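Side-chain contacts in cortical-lytic enzyme (PDB 5JIP), which acts in cortex hydrolysis during spore germination as a glycoside hydrolase family 25 muramidase, probably cleaving peptidoglycan as lysozymes do: residues E62-G67 with Q98-G103; A72-K77 with V86-Q91; G237-I242 with F248-A253; I300-F303 with F309-E312. All blocks are in the same frame, centred on the assembly; numbering follows the deposited sequence.

Contact 1 of 4, residues E62-G67 with Q98-G103; sequences ECRRLG and QGFGDG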
loop_
_atom_site.group_PDB
_atom_site.type_symbol
_atom_site.label_atom_id
_atom_site.label_comp_id
_atom_site.label_asym_id
_atom_site.label_seq_id
_atom_site.Cartn_x
_atom_site.Cartn_y
_atom_site.Cartn_z
ATOM N N GLU A 62 13.522 6.673 -29.256
ATOM C CA GLU A 62 14.595 5.679 -29.293
ATOM C C GLU A 62 14.734 4.946 -27.960
ATOM O O GLU A 62 14.987 3.736 -27.935
ATOM C CB GLU A 62 15.904 6.358 -29.681
ATOM C CG GLU A 62 17.103 5.413 -29.826
ATOM C CD GLU A 62 16.989 4.453 -30.985
ATOM O OE1 GLU A 62 15.995 4.489 -31.740
ATOM O OE2 GLU A 62 17.911 3.637 -31.123
ATOM N N CYS A 63 14.560 5.640 -26.833
ATOM C CA CYS A 63 14.574 4.924 -25.562
ATOM C C CYS A 63 13.469 3.876 -25.521
ATOM O O CYS A 63 13.681 2.743 -25.062
ATOM C CB CYS A 63 14.443 5.908 -24.393
ATOM S SG CYS A 63 15.944 6.830 -24.013
ATOM N N ARG A 64 12.277 4.236 -25.980
ATOM C CA ARG A 64 11.179 3.282 -25.993
ATOM C C ARG A 64 11.485 2.135 -26.940
ATOM O O ARG A 64 11.195 0.965 -26.633
ATOM C CB ARG A 64 9.886 3.972 -26.398
ATOM C CG ARG A 64 9.162 4.702 -25.205
ATOM C CD ARG A 64 8.408 3.687 -24.374
ATOM N NE ARG A 64 7.852 4.229 -23.132
ATOM C CZ ARG A 64 6.680 4.854 -23.044
ATOM N NH1 ARG A 64 5.962 5.069 -24.141
ATOM N NH2 ARG A 64 6.240 5.278 -21.853
ATOM N N ARG A 65 12.065 2.454 -28.097
ATOM C CA ARG A 65 12.381 1.413 -29.068
ATOM C C ARG A 65 13.365 0.412 -28.463
ATOM O O ARG A 65 13.288 -0.793 -28.735
ATOM C CB ARG A 65 12.950 2.026 -30.349
ATOM C CG ARG A 65 13.029 1.011 -31.549
ATOM C CD ARG A 65 13.692 1.596 -32.798
ATOM N NE ARG A 65 15.090 1.782 -32.501
ATOM C CZ ARG A 65 15.986 0.807 -32.497
ATOM N NH1 ARG A 65 15.646 -0.423 -32.867
ATOM N NH2 ARG A 65 17.221 1.081 -32.121
ATOM N N LEU A 66 14.292 0.896 -27.643
ATOM C CA LEU A 66 15.310 0.044 -27.044
ATOM C C LEU A 66 14.894 -0.548 -25.703
ATOM O O LEU A 66 15.662 -1.323 -25.117
ATOM C CB LEU A 66 16.603 0.824 -26.851
ATOM C CG LEU A 66 17.297 1.251 -28.142
ATOM C CD1 LEU A 66 18.483 2.140 -27.840
ATOM C CD2 LEU A 66 17.709 0.061 -28.931
ATOM N N GLY A 67 13.707 -0.221 -25.209
ATOM C CA GLY A 67 13.278 -0.759 -23.947
ATOM C C GLY A 67 13.964 -0.142 -22.747
ATOM O O GLY A 67 13.972 -0.754 -21.682
ATOM N N GLN A 98 3.171 13.887 -26.713
ATOM C CA GLN A 98 3.817 13.940 -28.018
ATOM C C GLN A 98 5.016 13.003 -28.060
ATOM O O GLN A 98 5.294 12.372 -29.087
ATOM C CB GLN A 98 4.257 15.369 -28.349
ATOM C CG GLN A 98 3.137 16.367 -28.450
ATOM C CD GLN A 98 3.627 17.741 -28.879
ATOM O OE1 GLN A 98 4.516 17.854 -29.724
ATOM N NE2 GLN A 98 3.055 18.777 -28.309
ATOM N N GLY A 99 5.744 12.899 -26.953
ATOM C CA GLY A 99 6.924 12.085 -26.900
ATOM C C GLY A 99 6.640 10.624 -26.650
ATOM O O GLY A 99 7.288 9.761 -27.233
ATOM N N PHE A 100 5.681 10.330 -25.787
ATOM C CA PHE A 100 5.472 8.960 -25.353
ATOM C C PHE A 100 4.199 8.319 -25.887
ATOM O O PHE A 100 4.033 7.105 -25.722
ATOM C CB PHE A 100 5.445 8.889 -23.814
ATOM C CG PHE A 100 6.757 9.205 -23.158
ATOM C CD1 PHE A 100 7.860 8.383 -23.340
ATOM C CD2 PHE A 100 6.880 10.322 -22.340
ATOM C CE1 PHE A 100 9.091 8.660 -22.733
ATOM C CE2 PHE A 100 8.101 10.614 -21.717
ATOM C CZ PHE A 100 9.222 9.764 -21.911
ATOM N N GLY A 101 3.290 9.088 -26.488
ATOM C CA GLY A 101 2.046 8.540 -26.991
ATOM C C GLY A 101 0.833 9.131 -26.315
ATOM O O GLY A 101 0.918 9.629 -25.188
ATOM N N ASP A 102 -0.310 9.086 -26.994
ATOM C CA ASP A 102 -1.532 9.613 -26.404
ATOM C C ASP A 102 -1.794 8.907 -25.085
ATOM O O ASP A 102 -1.663 7.686 -24.987
ATOM C CB ASP A 102 -2.712 9.437 -27.360
ATOM C CG ASP A 102 -2.651 10.382 -28.551
ATOM O OD1 ASP A 102 -1.949 11.417 -28.479
ATOM O OD2 ASP A 102 -3.325 10.096 -29.565
ATOM N N GLY A 103 -2.129 9.682 -24.062
ATOM C CA GLY A 103 -2.426 9.110 -22.772
ATOM C C GLY A 103 -1.258 8.439 -22.081
ATOM O O GLY A 103 -1.466 7.682 -21.130
#

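Contact 2 of 4, residues A72-K77 with V86-Q91; sequences AYHFAK and VIQADQ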
loop_
_atom_site.group_PDB
_atom_site.type_symbol
_atom_site.label_atom_id
_atom_site.label_comp_id
_atom_site.label_asym_id
_atom_site.label_seq_id
_atom_site.Cartn_x
_atom_site.Cartn_y
_atom_site.Cartn_z
ATOM N N ALA A 72 10.655 12.018 -18.294
ATOM C CA ALA A 72 11.019 13.357 -18.752
ATOM C C ALA A 72 10.635 14.421 -17.740
ATOM O O ALA A 72 9.730 14.242 -16.912
ATOM C CB ALA A 72 10.369 13.654 -20.095
ATOM N N TYR A 73 11.293 15.574 -17.873
ATOM C CA TYR A 73 11.081 16.677 -16.964
ATOM C C TYR A 73 10.710 17.949 -17.715
ATOM O O TYR A 73 10.965 18.101 -18.923
ATOM C CB TYR A 73 12.308 16.926 -16.083
ATOM C CG TYR A 73 13.576 17.354 -16.768
ATOM C CD1 TYR A 73 13.797 18.686 -17.124
ATOM C CD2 TYR A 73 14.583 16.440 -17.015
ATOM C CE1 TYR A 73 14.961 19.067 -17.736
ATOM C CE2 TYR A 73 15.764 16.820 -17.634
ATOM C CZ TYR A 73 15.943 18.129 -17.988
ATOM O OH TYR A 73 17.116 18.485 -18.606
ATOM N N HIS A 74 10.062 18.835 -16.967
ATOM C CA HIS A 74 9.754 20.201 -17.373
ATOM C C HIS A 74 10.559 21.188 -16.532
ATOM O O HIS A 74 10.510 21.140 -15.296
ATOM C CB HIS A 74 8.260 20.497 -17.204
ATOM C CG HIS A 74 7.911 21.936 -17.422
ATOM N ND1 HIS A 74 7.898 22.513 -18.670
ATOM C CD2 HIS A 74 7.571 22.917 -16.548
ATOM C CE1 HIS A 74 7.547 23.786 -18.557
ATOM N NE2 HIS A 74 7.353 24.057 -17.278
ATOM N N PHE A 75 11.245 22.126 -17.189
ATOM C CA PHE A 75 11.963 23.171 -16.466
ATOM C C PHE A 75 10.978 24.276 -16.115
ATOM O O PHE A 75 10.445 24.966 -16.995
ATOM C CB PHE A 75 13.140 23.724 -17.264
ATOM C CG PHE A 75 13.935 24.729 -16.498
ATOM C CD1 PHE A 75 13.575 26.064 -16.488
ATOM C CD2 PHE A 75 15.031 24.330 -15.769
ATOM C CE1 PHE A 75 14.299 26.988 -15.759
ATOM C CE2 PHE A 75 15.759 25.247 -15.026
ATOM C CZ PHE A 75 15.405 26.573 -15.043
ATOM N N ALA A 76 10.751 24.452 -14.820
ATOM C CA ALA A 76 9.709 25.347 -14.340
ATOM C C ALA A 76 10.130 26.814 -14.436
ATOM O O ALA A 76 11.306 27.159 -14.285
ATOM C CB ALA A 76 9.389 25.013 -12.899
ATOM N N LYS A 77 9.150 27.683 -14.677
ATOM C CA LYS A 77 9.307 29.111 -14.402
ATOM C C LYS A 77 8.225 29.556 -13.423
ATOM O O LYS A 77 7.119 29.948 -13.825
ATOM C CB LYS A 77 9.269 29.946 -15.674
ATOM C CG LYS A 77 9.804 31.353 -15.382
ATOM C CD LYS A 77 10.194 32.141 -16.619
ATOM C CE LYS A 77 10.873 33.482 -16.226
ATOM N NZ LYS A 77 12.271 33.322 -15.629
ATOM N N VAL A 86 -0.827 26.152 -13.641
ATOM C CA VAL A 86 -1.781 25.347 -14.395
ATOM C C VAL A 86 -1.399 25.322 -15.866
ATOM O O VAL A 86 -1.442 24.275 -16.515
ATOM C CB VAL A 86 -3.208 25.897 -14.193
ATOM C CG1 VAL A 86 -4.210 25.147 -15.036
ATOM C CG2 VAL A 86 -3.593 25.833 -12.739
ATOM N N ILE A 87 -1.035 26.478 -16.426
ATOM C CA ILE A 87 -0.652 26.527 -17.837
ATOM C C ILE A 87 0.550 25.637 -18.103
ATOM O O ILE A 87 0.579 24.883 -19.086
ATOM C CB ILE A 87 -0.371 27.974 -18.268
ATOM C CG1 ILE A 87 -1.688 28.744 -18.315
ATOM C CG2 ILE A 87 0.387 28.016 -19.608
ATOM C CD1 ILE A 87 -1.483 30.235 -18.341
ATOM N N GLN A 88 1.587 25.754 -17.275
ATOM C CA GLN A 88 2.780 24.959 -17.515
ATOM C C GLN A 88 2.500 23.481 -17.311
ATOM O O GLN A 88 2.987 22.651 -18.086
ATOM C CB GLN A 88 3.926 25.426 -16.639
ATOM C CG GLN A 88 4.535 26.725 -17.168
ATOM C CD GLN A 88 5.595 27.287 -16.279
ATOM O OE1 GLN A 88 6.543 26.593 -15.884
ATOM N NE2 GLN A 88 5.465 28.572 -15.975
ATOM N N ALA A 89 1.697 23.129 -16.302
ATOM C CA ALA A 89 1.343 21.719 -16.143
ATOM C C ALA A 89 0.597 21.200 -17.369
ATOM O O ALA A 89 0.881 20.099 -17.864
ATOM C CB ALA A 89 0.506 21.502 -14.882
ATOM N N ASP A 90 -0.353 21.979 -17.888
ATOM C CA ASP A 90 -1.073 21.529 -19.073
ATOM C C ASP A 90 -0.141 21.404 -20.270
ATOM O O ASP A 90 -0.304 20.498 -21.089
ATOM C CB ASP A 90 -2.221 22.483 -19.407
ATOM C CG ASP A 90 -3.419 22.321 -18.478
ATOM O OD1 ASP A 90 -3.473 21.365 -17.670
ATOM O OD2 ASP A 90 -4.326 23.160 -18.561
ATOM N N GLN A 91 0.826 22.321 -20.401
ATOM C CA GLN A 91 1.760 22.260 -21.529
ATOM C C GLN A 91 2.648 21.029 -21.436
ATOM O O GLN A 91 2.903 20.355 -22.441
ATOM C CB GLN A 91 2.619 23.520 -21.563
ATOM C CG GLN A 91 1.868 24.792 -21.983
ATOM C CD GLN A 91 2.654 26.073 -21.685
ATOM O OE1 GLN A 91 3.479 26.111 -20.777
ATOM N NE2 GLN A 91 2.386 27.122 -22.441
#

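Contact 3 of 4, residues G237-I242 with F248-A253; sequences GLNAYI and FVNWTA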
loop_
_atom_site.group_PDB
_atom_site.type_symbol
_atom_site.label_atom_id
_atom_site.label_comp_id
_atom_site.label_asym_id
_atom_site.label_seq_id
_atom_site.Cartn_x
_atom_site.Cartn_y
_atom_site.Cartn_z
ATOM N N GLY A 237 -2.846 -13.146 -16.280
ATOM C CA GLY A 237 -3.489 -14.359 -15.805
ATOM C C GLY A 237 -4.848 -14.147 -15.177
ATOM O O GLY A 237 -5.272 -14.960 -14.346
ATOM N N LEU A 238 -5.569 -13.111 -15.596
ATOM C CA LEU A 238 -6.852 -12.804 -14.999
ATOM C C LEU A 238 -7.871 -13.843 -15.436
ATOM O O LEU A 238 -7.936 -14.214 -16.604
ATOM C CB LEU A 238 -7.325 -11.413 -15.415
ATOM C CG LEU A 238 -8.645 -10.953 -14.796
ATOM C CD1 LEU A 238 -8.538 -10.837 -13.266
ATOM C CD2 LEU A 238 -9.104 -9.614 -15.447
ATOM N N ASN A 239 -8.693 -14.279 -14.497
ATOM C CA ASN A 239 -9.672 -15.329 -14.747
ATOM C C ASN A 239 -10.823 -15.136 -13.780
ATOM O O ASN A 239 -10.626 -14.694 -12.649
ATOM C CB ASN A 239 -9.071 -16.725 -14.565
ATOM C CG ASN A 239 -10.079 -17.822 -14.837
ATOM O OD1 ASN A 239 -10.667 -17.886 -15.919
ATOM N ND2 ASN A 239 -10.291 -18.686 -13.853
ATOM N N ALA A 240 -12.024 -15.461 -14.235
ATOM C CA ALA A 240 -13.192 -15.333 -13.382
ATOM C C ALA A 240 -14.230 -16.358 -13.799
ATOM O O ALA A 240 -14.291 -16.758 -14.965
ATOM C CB ALA A 240 -13.803 -13.927 -13.474
ATOM N N TYR A 241 -15.073 -16.745 -12.840
ATOM C CA TYR A 241 -16.228 -17.588 -13.117
ATOM C C TYR A 241 -17.331 -17.223 -12.138
ATOM O O TYR A 241 -17.069 -16.684 -11.055
ATOM C CB TYR A 241 -15.868 -19.087 -13.037
ATOM C CG TYR A 241 -15.492 -19.602 -11.657
ATOM C CD1 TYR A 241 -16.467 -20.032 -10.760
ATOM C CD2 TYR A 241 -14.161 -19.676 -11.259
ATOM C CE1 TYR A 241 -16.132 -20.508 -9.511
ATOM C CE2 TYR A 241 -13.809 -20.145 -10.001
ATOM C CZ TYR A 241 -14.800 -20.563 -9.134
ATOM O OH TYR A 241 -14.468 -21.031 -7.893
ATOM N N ILE A 242 -18.570 -17.520 -12.532
ATOM C CA ILE A 242 -19.747 -17.277 -11.705
ATOM C C ILE A 242 -20.243 -18.610 -11.168
ATOM O O ILE A 242 -20.374 -19.578 -11.918
ATOM C CB ILE A 242 -20.852 -16.552 -12.487
ATOM C CG1 ILE A 242 -20.348 -15.172 -12.918
ATOM C CG2 ILE A 242 -22.093 -16.424 -11.650
ATOM C CD1 ILE A 242 -21.396 -14.294 -13.589
ATOM N N PHE A 248 -16.087 -15.344 -8.764
ATOM C CA PHE A 248 -14.797 -15.782 -8.241
ATOM C C PHE A 248 -13.724 -15.314 -9.217
ATOM O O PHE A 248 -13.686 -15.768 -10.363
ATOM C CB PHE A 248 -14.775 -17.302 -8.072
ATOM C CG PHE A 248 -15.714 -17.793 -7.009
ATOM C CD1 PHE A 248 -17.071 -17.916 -7.270
ATOM C CD2 PHE A 248 -15.239 -18.116 -5.747
ATOM C CE1 PHE A 248 -17.945 -18.363 -6.282
ATOM C CE2 PHE A 248 -16.099 -18.554 -4.753
ATOM C CZ PHE A 248 -17.455 -18.682 -5.015
ATOM N N VAL A 249 -12.863 -14.403 -8.774
ATOM C CA VAL A 249 -11.853 -13.791 -9.635
ATOM C C VAL A 249 -10.472 -14.167 -9.126
ATOM O O VAL A 249 -10.221 -14.168 -7.918
ATOM C CB VAL A 249 -12.015 -12.253 -9.690
ATOM C CG1 VAL A 249 -11.051 -11.650 -10.710
ATOM C CG2 VAL A 249 -13.466 -11.864 -10.002
ATOM N N ASN A 250 -9.562 -14.477 -10.050
ATOM C CA ASN A 250 -8.196 -14.770 -9.636
ATOM C C ASN A 250 -7.235 -14.264 -10.702
ATOM O O ASN A 250 -7.630 -13.963 -11.836
ATOM C CB ASN A 250 -7.988 -16.270 -9.356
ATOM C CG ASN A 250 -7.939 -17.102 -10.616
ATOM O OD1 ASN A 250 -8.960 -17.350 -11.259
ATOM N ND2 ASN A 250 -6.758 -17.569 -10.952
ATOM N N TRP A 251 -5.966 -14.139 -10.313
ATOM C CA TRP A 251 -4.957 -13.609 -11.224
ATOM C C TRP A 251 -3.578 -14.066 -10.779
ATOM O O TRP A 251 -3.379 -14.559 -9.665
ATOM C CB TRP A 251 -5.046 -12.069 -11.298
ATOM C CG TRP A 251 -4.946 -11.361 -9.963
ATOM C CD1 TRP A 251 -3.812 -10.919 -9.362
ATOM C CD2 TRP A 251 -6.030 -11.013 -9.083
ATOM N NE1 TRP A 251 -4.116 -10.313 -8.147
ATOM C CE2 TRP A 251 -5.465 -10.367 -7.953
ATOM C CE3 TRP A 251 -7.407 -11.199 -9.132
ATOM C CZ2 TRP A 251 -6.240 -9.896 -6.887
ATOM C CZ3 TRP A 251 -8.181 -10.728 -8.076
ATOM C CH2 TRP A 251 -7.590 -10.088 -6.965
ATOM N N THR A 252 -2.611 -13.905 -11.685
ATOM C CA THR A 252 -1.214 -14.105 -11.350
ATOM C C THR A 252 -0.711 -12.923 -10.553
ATOM O O THR A 252 -1.014 -11.771 -10.873
ATOM C CB THR A 252 -0.376 -14.255 -12.621
ATOM O OG1 THR A 252 -0.869 -15.363 -13.374
ATOM C CG2 THR A 252 1.110 -14.448 -12.277
ATOM N N ALA A 253 0.095 -13.205 -9.534
ATOM C CA ALA A 253 0.640 -12.122 -8.724
ATOM C C ALA A 253 1.546 -11.243 -9.567
ATOM O O ALA A 253 2.401 -11.739 -10.322
ATOM C CB ALA A 253 1.409 -12.662 -7.529
HETATM O O HOH W 1 -3.601 -16.753 -13.128
#

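Contact 4 of 4, residues I300-F303 with F309-E312; sequences IEAF and FSKE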
loop_
_atom_site.group_PDB
_atom_site.type_symbol
_atom_site.label_atom_id
_atom_site.label_comp_id
_atom_site.label_asym_id
_atom_site.label_seq_id
_atom_site.Cartn_x
_atom_site.Cartn_y
_atom_site.Cartn_z
ATOM N N ILE A 300 -9.100 -5.146 -13.607
ATOM C CA ILE A 300 -8.219 -5.031 -12.457
ATOM C C ILE A 300 -7.050 -4.121 -12.795
ATOM O O ILE A 300 -6.599 -4.055 -13.942
ATOM C CB ILE A 300 -7.747 -6.433 -12.021
ATOM C CG1 ILE A 300 -7.043 -6.385 -10.663
ATOM C CG2 ILE A 300 -6.845 -7.041 -13.107
ATOM C CD1 ILE A 300 -6.721 -7.737 -10.074
ATOM N N GLU A 301 -6.549 -3.425 -11.766
ATOM C CA GLU A 301 -5.315 -2.661 -11.841
ATOM C C GLU A 301 -4.453 -2.965 -10.619
ATOM O O GLU A 301 -4.959 -3.110 -9.499
ATOM C CB GLU A 301 -5.605 -1.149 -11.930
ATOM C CG GLU A 301 -6.292 -0.577 -10.664
ATOM C CD GLU A 301 -6.859 0.817 -10.862
ATOM O OE1 GLU A 301 -6.852 1.323 -12.012
ATOM O OE2 GLU A 301 -7.338 1.409 -9.846
ATOM N N ALA A 302 -3.149 -3.067 -10.843
ATOM C CA ALA A 302 -2.203 -3.045 -9.743
ATOM C C ALA A 302 -1.879 -1.602 -9.374
ATOM O O ALA A 302 -2.043 -0.682 -10.177
ATOM C CB ALA A 302 -0.931 -3.791 -10.112
ATOM N N PHE A 303 -1.422 -1.397 -8.134
ATOM C CA PHE A 303 -0.864 -0.095 -7.774
ATOM C C PHE A 303 0.323 -0.311 -6.847
ATOM O O PHE A 303 0.446 -1.358 -6.203
ATOM C CB PHE A 303 -1.903 0.870 -7.139
ATOM C CG PHE A 303 -2.604 0.354 -5.900
ATOM C CD1 PHE A 303 -2.046 0.510 -4.631
ATOM C CD2 PHE A 303 -3.855 -0.236 -6.002
ATOM C CE1 PHE A 303 -2.713 0.050 -3.495
ATOM C CE2 PHE A 303 -4.531 -0.674 -4.883
ATOM C CZ PHE A 303 -3.968 -0.546 -3.622
ATOM N N PHE A 309 -0.612 3.433 -10.844
ATOM C CA PHE A 309 -1.424 2.301 -11.268
ATOM C C PHE A 309 -0.948 1.721 -12.592
ATOM O O PHE A 309 -0.311 2.399 -13.398
ATOM C CB PHE A 309 -2.872 2.723 -11.431
ATOM C CG PHE A 309 -3.405 3.417 -10.231
ATOM C CD1 PHE A 309 -3.221 4.775 -10.073
ATOM C CD2 PHE A 309 -4.045 2.711 -9.240
ATOM C CE1 PHE A 309 -3.710 5.429 -8.943
ATOM C CE2 PHE A 309 -4.498 3.361 -8.102
ATOM C CZ PHE A 309 -4.322 4.717 -7.963
ATOM N N SER A 310 -1.300 0.454 -12.803
ATOM C CA SER A 310 -1.243 -0.175 -14.123
ATOM C C SER A 310 -1.787 0.787 -15.157
ATOM O O SER A 310 -2.869 1.343 -14.987
ATOM C CB SER A 310 -2.068 -1.476 -14.151
ATOM O OG SER A 310 -1.666 -2.391 -13.146
ATOM N N LYS A 311 -1.040 0.973 -16.250
ATOM C CA LYS A 311 -1.512 1.889 -17.283
ATOM C C LYS A 311 -2.848 1.431 -17.840
ATOM O O LYS A 311 -3.747 2.249 -18.078
ATOM C CB LYS A 311 -0.482 1.998 -18.400
ATOM C CG LYS A 311 -0.829 3.060 -19.445
ATOM C CD LYS A 311 0.262 3.143 -20.540
ATOM C CE LYS A 311 -0.047 4.231 -21.567
ATOM N NZ LYS A 311 -1.102 3.793 -22.498
ATOM N N GLU A 312 -2.991 0.131 -18.051
ATOM C CA GLU A 312 -4.204 -0.463 -18.579
ATOM C C GLU A 312 -4.798 -1.421 -17.548
ATOM O O GLU A 312 -4.076 -2.087 -16.799
ATOM C CB GLU A 312 -3.927 -1.224 -19.900
ATOM C CG GLU A 312 -3.157 -0.408 -20.972
ATOM C CD GLU A 312 -3.903 0.827 -21.489
ATOM O OE1 GLU A 312 -5.111 0.996 -21.194
ATOM O OE2 GLU A 312 -3.271 1.645 -22.203
HETATM O O HOH W 2 -3.935 -4.321 -15.164
HETATM O O HOH W 3 -5.445 1.501 -14.438
#

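Contact 1 of 4, residues E62-G67 with Q98-G103
Arg64 and Phe100 carry this contact between two helix ends, Arg64 from the last turn of helix 56-66 and Phe100 from the end of helix 83-100. The close part lies where the guanidinium meets the aromatic side chain: Phe100 CD1 sits over the centre of the Arg64 guanidinium, 3.7 Å from CZ. The two planes are inclined by 44°, so this is an oblique approach and not a flat stack. The bend of the Arg64 chain at chi2 (-79°) brings one face of the guanidinium under Phe100 CD1. On the tightly packed side, Phe100 is buried against Cys70 and Ala72 of strand 70-75 and against Ala60 of helix 56-66.

The Arg64 side is looser. This residue is partly exposed, and its NH1 faces the carbonyl of Phe100 in a bond that is weak, NH1 to O being 3.2 Å with an N-H...O angle of 128°. The stronger hold on the guanidinium comes from Asp107 and Asp104, which both form salt bridges to NH2. Together the two helices belong to the outer layer of the TIM-barrel-like glycoside hydrolase family 25 fold.

Contact 2 of 4, residues A72-K77 with V86-Q91
In the beta-alpha-beta unit made of strand 70-75, helix 83-100 and strand 111-113, the first strand and the helix are joined by Gln88, near the helix's N-terminal end, whose amide reaches His74 in the strand and the backbone of Lys77 just after it. Its oxygen takes two hydrogen bonds. His74 NE2 meets Gln88 OE1 at 3.0 Å with an N-H...O angle of 171°; the oxygen lies in the imidazole plane, while the nitrogen is tilted 17° from the carbonyl plane. Lys77 N reaches the same OE1 at 3.1 Å, in the carbonyl plane and on a lone pair. The amide nitrogen completes the set, Gln88 NE2 giving a hydrogen bond to Lys77 O at 3.0 Å, although it stands above that carbonyl's plane. Three bonds therefore fix the rotation of the amide, and the acceptor and donor ends cannot be exchanged without losing them. With chi2 at 175° the Gln88 chain runs extended from the helix, bringing its amide to the backbone of Lys77.

The second ring nitrogen of His74, ND1, bonds Ser43 OG on strand 38-44, so the ring is held at both nitrogens. Strand 70-75 lies between parallel strands 38-44 and 111-113, while Trp130 of helix 124-142 packs on Ala76 and Gln88.

Contact 3 of 4, residues G237-I242 with F248-A253
Tyr241 and Phe248 pack ring against side chain across the hairpin. CB of Phe248 sits over the Tyr241 ring, 3.6 Å from its centroid and 20° off the normal, a CH-pi contact. The ring planes are nearly parallel (6°), but the centroids are 5.0 Å apart and strongly offset; what lies over the phenyl face is the Tyr241 hydroxyl, with OH 3.6 Å from Phe248 CG. A chi1 of 67° sets CG of Tyr241 between its backbone N and carbonyl carbon and swings the phenol across the neighbouring strand.

On the same face, Asn239 ND2 donates to Asn250 OD1 at 3.2 Å. The acceptor lies near the plane of the Asn239 amide and the donor in the plane of the Asn250 carbonyl, though the two amide planes are nearly perpendicular. The opposite face is apolar: Leu238 CD1 meets Val249 CG1 at 3.7 Å, and Ala240 CB lies beside Val249 CG2.

Behind these side chains stands an antiparallel ladder. Asn239-Asn250 and Tyr241-Phe248 are hydrogen-bonded pairs, each with two backbone bonds, and Ala240-Val249 between them is a non-hydrogen-bonded pair. At the open end a water donates to Gly237 O at 2.7 Å and also bonds Thr252 OG1.

Strand 246-250 is the middle strand of a three-stranded antiparallel sheet, with 239-243 and 280-284 flanking it. Leu238, Val249 and Trp251 pack on isoleucines of strand 296-304, and Tyr316 of strand 314-318 meets Leu238 and Ala240, so the two sheets face each other as a sandwich.

Contact 4 of 4, residues I300-F303 with F309-E312
Glu301 leaves strand 296-304 toward the loop and ends beside the Phe309 ring. Its CB lies 4.2 Å from Ser310 CB, the start of the contact. With chi1 at 65°, CG is flanked by the main-chain N on one side and the carbonyl carbon on the other, and beyond CG the chain is extended, carrying the carboxylate to the phenyl ring. There CD is 3.8 Å from Phe309 CD2, and OE2 is closer still to the same carbon, at 3.6 Å; carboxylate and ring planes are inclined by 36°. The other oxygen, OE1, accepts from a water at 2.8 Å that also donates to Ser310 O, and it pairs with Arg313 and Arg143 in salt bridges. OE2 takes a hydrogen bond from Asn263. This buried carboxylate is thus well supplied with partners, which would be expected to stabilise its charge.

Phe309 is held from the other side by Phe303, and Phe303 CB is 3.5 Å from Phe309 CD2; the two side chains run side by side and point the same way. Ser310 works closer to the backbone: Ala302 N donates to Ser310 OG at 2.8 Å, while Ser310 N returns a bond to Ala302 O at 3.0 Å. Here a side-chain oxygen accepts the backbone N-H of Ala302, and it is also bonded to Ser233 O.

Strand 296-304 lies between strands 259-266 and 314-318 in a four-stranded antiparallel sheet, and this loop leads back into 314-318. The strand runs on to the magnesium ligand Asp304, and Phe303 packs on Phe303 of the second subunit.

Overall arrangement
Along the chain, contact 2 is nested inside the loop closed by contact 1, and contacts 3 and 4 follow in series. Contacts 1 and 2 share helix 83-100 of the glycoside hydrolase family 25 domain; their centres are 19 Å apart, and they touch where Phe100 meets Ala72. Contacts 3 and 4 belong to the two facing beta sheets of the C-terminal part, 15 Å apart between centres, with Trp251 and Leu238 packed on Ile300. Among these contacts, the two parts touch where Lys311 of contact 4 packs on Gly103 of contact 1, whereas contacts 2 and 3 lie about 40 Å apart, centre to centre. Contact 4 therefore stands at the junction of barrel, sandwich and second subunit.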